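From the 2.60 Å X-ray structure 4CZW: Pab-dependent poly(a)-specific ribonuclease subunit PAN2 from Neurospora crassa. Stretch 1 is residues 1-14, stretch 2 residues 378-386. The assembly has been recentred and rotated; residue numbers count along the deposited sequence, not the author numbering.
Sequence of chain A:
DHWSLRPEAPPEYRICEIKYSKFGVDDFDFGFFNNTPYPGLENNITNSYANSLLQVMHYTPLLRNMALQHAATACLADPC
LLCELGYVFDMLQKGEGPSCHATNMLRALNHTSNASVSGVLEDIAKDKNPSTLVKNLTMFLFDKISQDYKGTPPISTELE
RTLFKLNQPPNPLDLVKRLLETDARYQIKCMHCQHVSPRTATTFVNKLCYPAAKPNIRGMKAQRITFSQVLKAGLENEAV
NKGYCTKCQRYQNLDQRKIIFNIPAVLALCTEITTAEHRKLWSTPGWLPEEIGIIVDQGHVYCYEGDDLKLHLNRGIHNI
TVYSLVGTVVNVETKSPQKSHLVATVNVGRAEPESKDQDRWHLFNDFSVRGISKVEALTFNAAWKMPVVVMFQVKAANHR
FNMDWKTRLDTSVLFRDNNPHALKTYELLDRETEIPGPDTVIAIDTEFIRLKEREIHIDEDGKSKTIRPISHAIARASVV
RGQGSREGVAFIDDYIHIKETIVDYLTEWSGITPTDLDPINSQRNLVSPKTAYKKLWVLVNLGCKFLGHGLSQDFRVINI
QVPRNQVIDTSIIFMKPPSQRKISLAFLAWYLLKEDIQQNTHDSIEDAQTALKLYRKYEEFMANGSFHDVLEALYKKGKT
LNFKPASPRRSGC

Stretch 1 1-14: DHWSLRPEAPPEYR
Stretch 2 378-386: LTFNAAWKM

Residues 1-14 pack against residues 378-386 of the same chain; no two residues that touch across the contact are fewer than 371 positions apart, and together the stretches bury 510 Å². Stretch 1 makes a single 3-10 turn at residues 3-5, where Leu5 N bonds to His2 O (3.2 Å) and Arg6 N to Trp3 O (3.1 Å). Arg6 is extended, Pro7 bends the chain (phi/psi -66/-21°), Glu8 to Pro10 are extended, and Pro11 and Glu12 turn back into helix-like angles. Tyr13 N closes this further turn on Pro10 O at 2.8 Å. In stretch 2, Leu378 is the first residue to leave a helix; the chain runs extended through Thr379, Phe380 and Asn381, turns at Ala382 and Ala383, and enters a strand at Lys385. Asn381 N to Lys385 O and Lys385 N to Asn381 O are backbone bonds, each 2.9 Å. The register advances in the same sense along both stretches: Ser4 CA lies 6.2 Å from Thr379 CA, Pro7 CA 6.7 Å from Ala383 CA, and Glu8 CA 6.5 Å from Trp384 CA. No backbone-to-backbone hydrogen bond joins the stretches, so side chains of stretch 2 supply the donors.

Trp384 is the centrepiece. Its unusual backbone (phi/psi -151/-22°) and p rotamer, with chi2 at -88°, turn the indole toward stretch 1. Trp384 NE1 donates to Arg6 O at 2.7 Å and 167°, a nearly straight bond that satisfies the indole's one polar hydrogen within a buried site. Ala9 lies over one face: Ala9 CA sits 3.6 Å from the centroid of the Trp384 six-membered ring, 6° off the normal, a CH-pi contact, and Ala9 CB is 3.5 Å from Trp384 CE3. The small methyl suits this close approach. Pro10 CD adds apolar contact at 3.6 Å from Trp384 CH2. The indole edge points at the face of Tyr13 (chi1 -85°, chi2 -83°), with Tyr13 and Trp384 six-membered ring centroids 5.2 Å apart and planes at 66°; Tyr13 CG to Trp384 CZ3 is 3.8 Å.

Asn381, chi1 -165° and chi2 -47°, uses both ends of its amide. Asn381 ND2 donates to Ser4 O (3.1 Å, 161°) and to a water O at 2.9 Å, which in turn donates to Leu5 O at 2.8 Å. The water thus extends the amide's reach to the next carbonyl. Although Asn381 ND2 is only 2.9 Å from Arg6 O, the angle is too poor for a hydrogen bond. Asn381 OD1 accepts from Ala383 N at 2.8 Å, bracing the turn.

Lys385 is buried, and its all-t side chain, fully extended, carries the ammonium to three oxygens: Lys385 NZ donates to Ser4 OG (2.7 Å), Tyr13 OH (3.1 Å) and Thr379 O (2.8 Å). The charged group is therefore solvated by neutral acceptors, two from hydroxyls of stretch 1 and one from its own stretch; both hydroxyls also hydrogen-bond elsewhere in the structure. Ser4, in the m rotamer, is compact enough to fit here, Ser4 CB being 3.6 Å from Thr379 CG2; Thr379 is also m.

At the start of stretch 1, His2 (p, chi2 -84°) donates from His2 ND1 to Asp1 OD2 at 2.8 Å, while His2 NE2 lies 3.6 Å from Thr379 OG1. Farther along, Arg14 NE donates to Ala9 O at 2.7 Å, tying down the loop that covers the indole.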

# COMPACT_ATOMS: atom_id res chain seq x y z
N ASP A 1 14.48 -4.00 30.60
CA ASP A 1 14.44 -5.26 29.88
C ASP A 1 14.10 -5.03 28.41
O ASP A 1 14.80 -5.52 27.52
CB ASP A 1 13.42 -6.21 30.52
CG ASP A 1 13.51 -7.62 29.97
OD1 ASP A 1 14.27 -8.43 30.54
OD2 ASP A 1 12.81 -7.92 28.98
N HIS A 2 13.03 -4.28 28.16
CA HIS A 2 12.67 -3.88 26.80
C HIS A 2 12.11 -2.45 26.77
O HIS A 2 11.78 -1.88 27.82
CB HIS A 2 11.67 -4.86 26.19
CG HIS A 2 10.57 -5.26 27.11
ND1 HIS A 2 10.70 -6.28 28.04
CD2 HIS A 2 9.30 -4.80 27.24
CE1 HIS A 2 9.56 -6.41 28.70
NE2 HIS A 2 8.70 -5.53 28.24
N TRP A 3 12.00 -1.89 25.57
CA TRP A 3 11.69 -0.48 25.36
C TRP A 3 10.34 -0.02 25.93
O TRP A 3 10.24 1.10 26.44
CB TRP A 3 11.73 -0.17 23.86
CG TRP A 3 13.06 -0.46 23.23
CD1 TRP A 3 14.29 -0.34 23.81
CD2 TRP A 3 13.29 -0.92 21.89
NE1 TRP A 3 15.27 -0.70 22.91
CE2 TRP A 3 14.68 -1.06 21.73
CE3 TRP A 3 12.45 -1.22 20.81
CZ2 TRP A 3 15.25 -1.49 20.53
CZ3 TRP A 3 13.02 -1.65 19.62
CH2 TRP A 3 14.41 -1.78 19.49
N SER A 4 9.32 -0.87 25.85
CA SER A 4 7.98 -0.48 26.26
C SER A 4 7.83 -0.30 27.77
O SER A 4 6.80 0.18 28.24
CB SER A 4 6.96 -1.52 25.77
OG SER A 4 6.86 -1.50 24.36
N LEU A 5 8.86 -0.67 28.52
CA LEU A 5 8.84 -0.54 29.97
C LEU A 5 9.30 0.84 30.42
O LEU A 5 9.18 1.20 31.59
CB LEU A 5 9.72 -1.61 30.62
CG LEU A 5 9.29 -3.07 30.39
CD1 LEU A 5 10.21 -4.01 31.16
CD2 LEU A 5 7.84 -3.27 30.80
N ARG A 6 9.84 1.62 29.48
CA ARG A 6 10.32 2.96 29.78
C ARG A 6 9.17 3.93 30.01
O ARG A 6 8.12 3.82 29.36
CB ARG A 6 11.24 3.47 28.66
CG ARG A 6 12.40 2.54 28.31
CD ARG A 6 13.52 2.55 29.35
NE ARG A 6 13.18 1.76 30.53
CZ ARG A 6 13.36 0.44 30.63
NH1 ARG A 6 13.88 -0.24 29.61
NH2 ARG A 6 13.02 -0.19 31.74
N PRO A 7 9.35 4.90 30.92
CA PRO A 7 8.30 5.87 31.24
C PRO A 7 8.00 6.81 30.07
O PRO A 7 6.92 7.41 30.03
CB PRO A 7 8.89 6.65 32.42
CG PRO A 7 10.37 6.49 32.27
CD PRO A 7 10.56 5.11 31.73
N GLU A 8 8.94 6.92 29.15
CA GLU A 8 8.75 7.74 27.96
C GLU A 8 9.15 6.95 26.72
O GLU A 8 9.87 5.95 26.82
CB GLU A 8 9.56 9.03 28.04
CG GLU A 8 9.06 10.01 29.09
CD GLU A 8 9.96 11.22 29.23
OE1 GLU A 8 11.18 11.09 29.00
OE2 GLU A 8 9.44 12.30 29.58
N ALA A 9 8.69 7.40 25.56
CA ALA A 9 9.00 6.73 24.30
C ALA A 9 10.49 6.84 23.98
O ALA A 9 11.02 7.94 23.82
CB ALA A 9 8.17 7.33 23.17
N PRO A 10 11.16 5.68 23.88
CA PRO A 10 12.57 5.63 23.47
C PRO A 10 12.75 6.15 22.05
O PRO A 10 11.76 6.22 21.31
CB PRO A 10 12.91 4.14 23.57
CG PRO A 10 11.87 3.56 24.47
CD PRO A 10 10.64 4.34 24.18
N PRO A 11 13.98 6.52 21.66
CA PRO A 11 14.25 7.01 20.31
C PRO A 11 13.79 6.06 19.21
O PRO A 11 13.51 6.50 18.10
CB PRO A 11 15.78 7.17 20.28
CG PRO A 11 16.28 6.41 21.48
CD PRO A 11 15.20 6.52 22.49
N GLU A 12 13.70 4.77 19.53
CA GLU A 12 13.23 3.77 18.57
C GLU A 12 11.74 3.96 18.26
O GLU A 12 11.26 3.50 17.22
CB GLU A 12 13.48 2.36 19.10
CG GLU A 12 14.95 1.97 19.24
CD GLU A 12 15.57 2.44 20.54
OE1 GLU A 12 14.99 3.33 21.20
OE2 GLU A 12 16.65 1.92 20.91
N TYR A 13 11.03 4.62 19.16
CA TYR A 13 9.59 4.83 19.00
C TYR A 13 9.24 6.27 18.66
O TYR A 13 8.08 6.57 18.37
CB TYR A 13 8.85 4.42 20.27
CG TYR A 13 8.51 2.94 20.36
CD1 TYR A 13 7.39 2.43 19.72
CD2 TYR A 13 9.31 2.07 21.08
CE1 TYR A 13 7.08 1.09 19.80
CE2 TYR A 13 9.01 0.73 21.17
CZ TYR A 13 7.89 0.24 20.52
OH TYR A 13 7.59 -1.10 20.60
N ARG A 14 10.23 7.16 18.69
CA ARG A 14 9.98 8.58 18.44
C ARG A 14 9.85 8.89 16.95
O ARG A 14 10.16 8.05 16.10
CB ARG A 14 11.09 9.43 19.05
CG ARG A 14 11.18 9.32 20.56
CD ARG A 14 12.41 10.03 21.10
NE ARG A 14 12.64 9.72 22.51
CZ ARG A 14 13.77 9.97 23.15
NH1 ARG A 14 14.80 10.52 22.51
NH2 ARG A 14 13.89 9.66 24.44
N LEU A 378 3.85 -7.14 22.36
CA LEU A 378 2.61 -7.32 23.10
C LEU A 378 2.64 -6.60 24.44
O LEU A 378 1.84 -6.89 25.33
CB LEU A 378 2.32 -8.81 23.30
CG LEU A 378 2.18 -9.64 22.02
CD1 LEU A 378 1.87 -11.09 22.34
CD2 LEU A 378 1.11 -9.04 21.11
N THR A 379 3.59 -5.68 24.59
CA THR A 379 3.68 -4.86 25.80
C THR A 379 3.20 -3.45 25.51
O THR A 379 3.62 -2.83 24.53
CB THR A 379 5.12 -4.81 26.35
OG1 THR A 379 5.59 -6.15 26.58
CG2 THR A 379 5.17 -4.03 27.65
N PHE A 380 2.33 -2.93 26.36
CA PHE A 380 1.80 -1.58 26.19
C PHE A 380 1.99 -0.75 27.45
O PHE A 380 2.05 -1.28 28.56
CB PHE A 380 0.32 -1.64 25.80
CG PHE A 380 0.06 -2.39 24.52
CD1 PHE A 380 0.33 -1.80 23.29
CD2 PHE A 380 -0.44 -3.68 24.55
CE1 PHE A 380 0.10 -2.49 22.11
CE2 PHE A 380 -0.68 -4.37 23.37
CZ PHE A 380 -0.41 -3.77 22.15
N ASN A 381 2.10 0.56 27.27
CA ASN A 381 2.37 1.48 28.37
C ASN A 381 1.29 2.54 28.47
O ASN A 381 1.00 3.25 27.51
CB ASN A 381 3.75 2.12 28.18
CG ASN A 381 4.26 2.80 29.44
OD1 ASN A 381 3.54 3.54 30.10
ND2 ASN A 381 5.52 2.54 29.77
N ALA A 382 0.70 2.67 29.66
CA ALA A 382 -0.40 3.61 29.88
C ALA A 382 0.03 5.06 29.72
O ALA A 382 -0.81 5.96 29.61
CB ALA A 382 -1.00 3.39 31.26
N ALA A 383 1.34 5.30 29.72
CA ALA A 383 1.87 6.65 29.66
C ALA A 383 2.02 7.16 28.23
O ALA A 383 1.82 8.35 27.98
CB ALA A 383 3.21 6.71 30.38
N TRP A 384 2.37 6.28 27.30
CA TRP A 384 2.67 6.71 25.94
C TRP A 384 2.37 5.68 24.85
O TRP A 384 2.20 6.05 23.69
CB TRP A 384 4.14 7.14 25.85
CG TRP A 384 5.12 6.06 26.19
CD1 TRP A 384 5.61 5.75 27.43
CD2 TRP A 384 5.74 5.14 25.28
NE1 TRP A 384 6.49 4.70 27.34
CE2 TRP A 384 6.59 4.31 26.03
CE3 TRP A 384 5.65 4.94 23.89
CZ2 TRP A 384 7.35 3.29 25.45
CZ3 TRP A 384 6.41 3.94 23.32
CH2 TRP A 384 7.24 3.13 24.09
N LYS A 385 2.31 4.40 25.21
CA LYS A 385 2.13 3.36 24.19
C LYS A 385 0.78 2.64 24.31
O LYS A 385 0.59 1.81 25.19
CB LYS A 385 3.26 2.34 24.26
CG LYS A 385 3.30 1.40 23.06
CD LYS A 385 4.31 0.28 23.24
CE LYS A 385 4.26 -0.68 22.08
NZ LYS A 385 5.09 -1.89 22.33
N MSE A 386 -0.13 2.96 23.39
CA MSE A 386 -1.46 2.36 23.39
C MSE A 386 -1.89 1.92 21.99
O MSE A 386 -1.68 2.64 21.02
CB MSE A 386 -2.49 3.35 23.97
CG MSE A 386 -2.50 3.42 25.48
SE MSE A 386 -3.26 1.81 26.28
CE MSE A 386 -1.79 1.29 27.44
O HOH W 1 7.09 2.97 32.23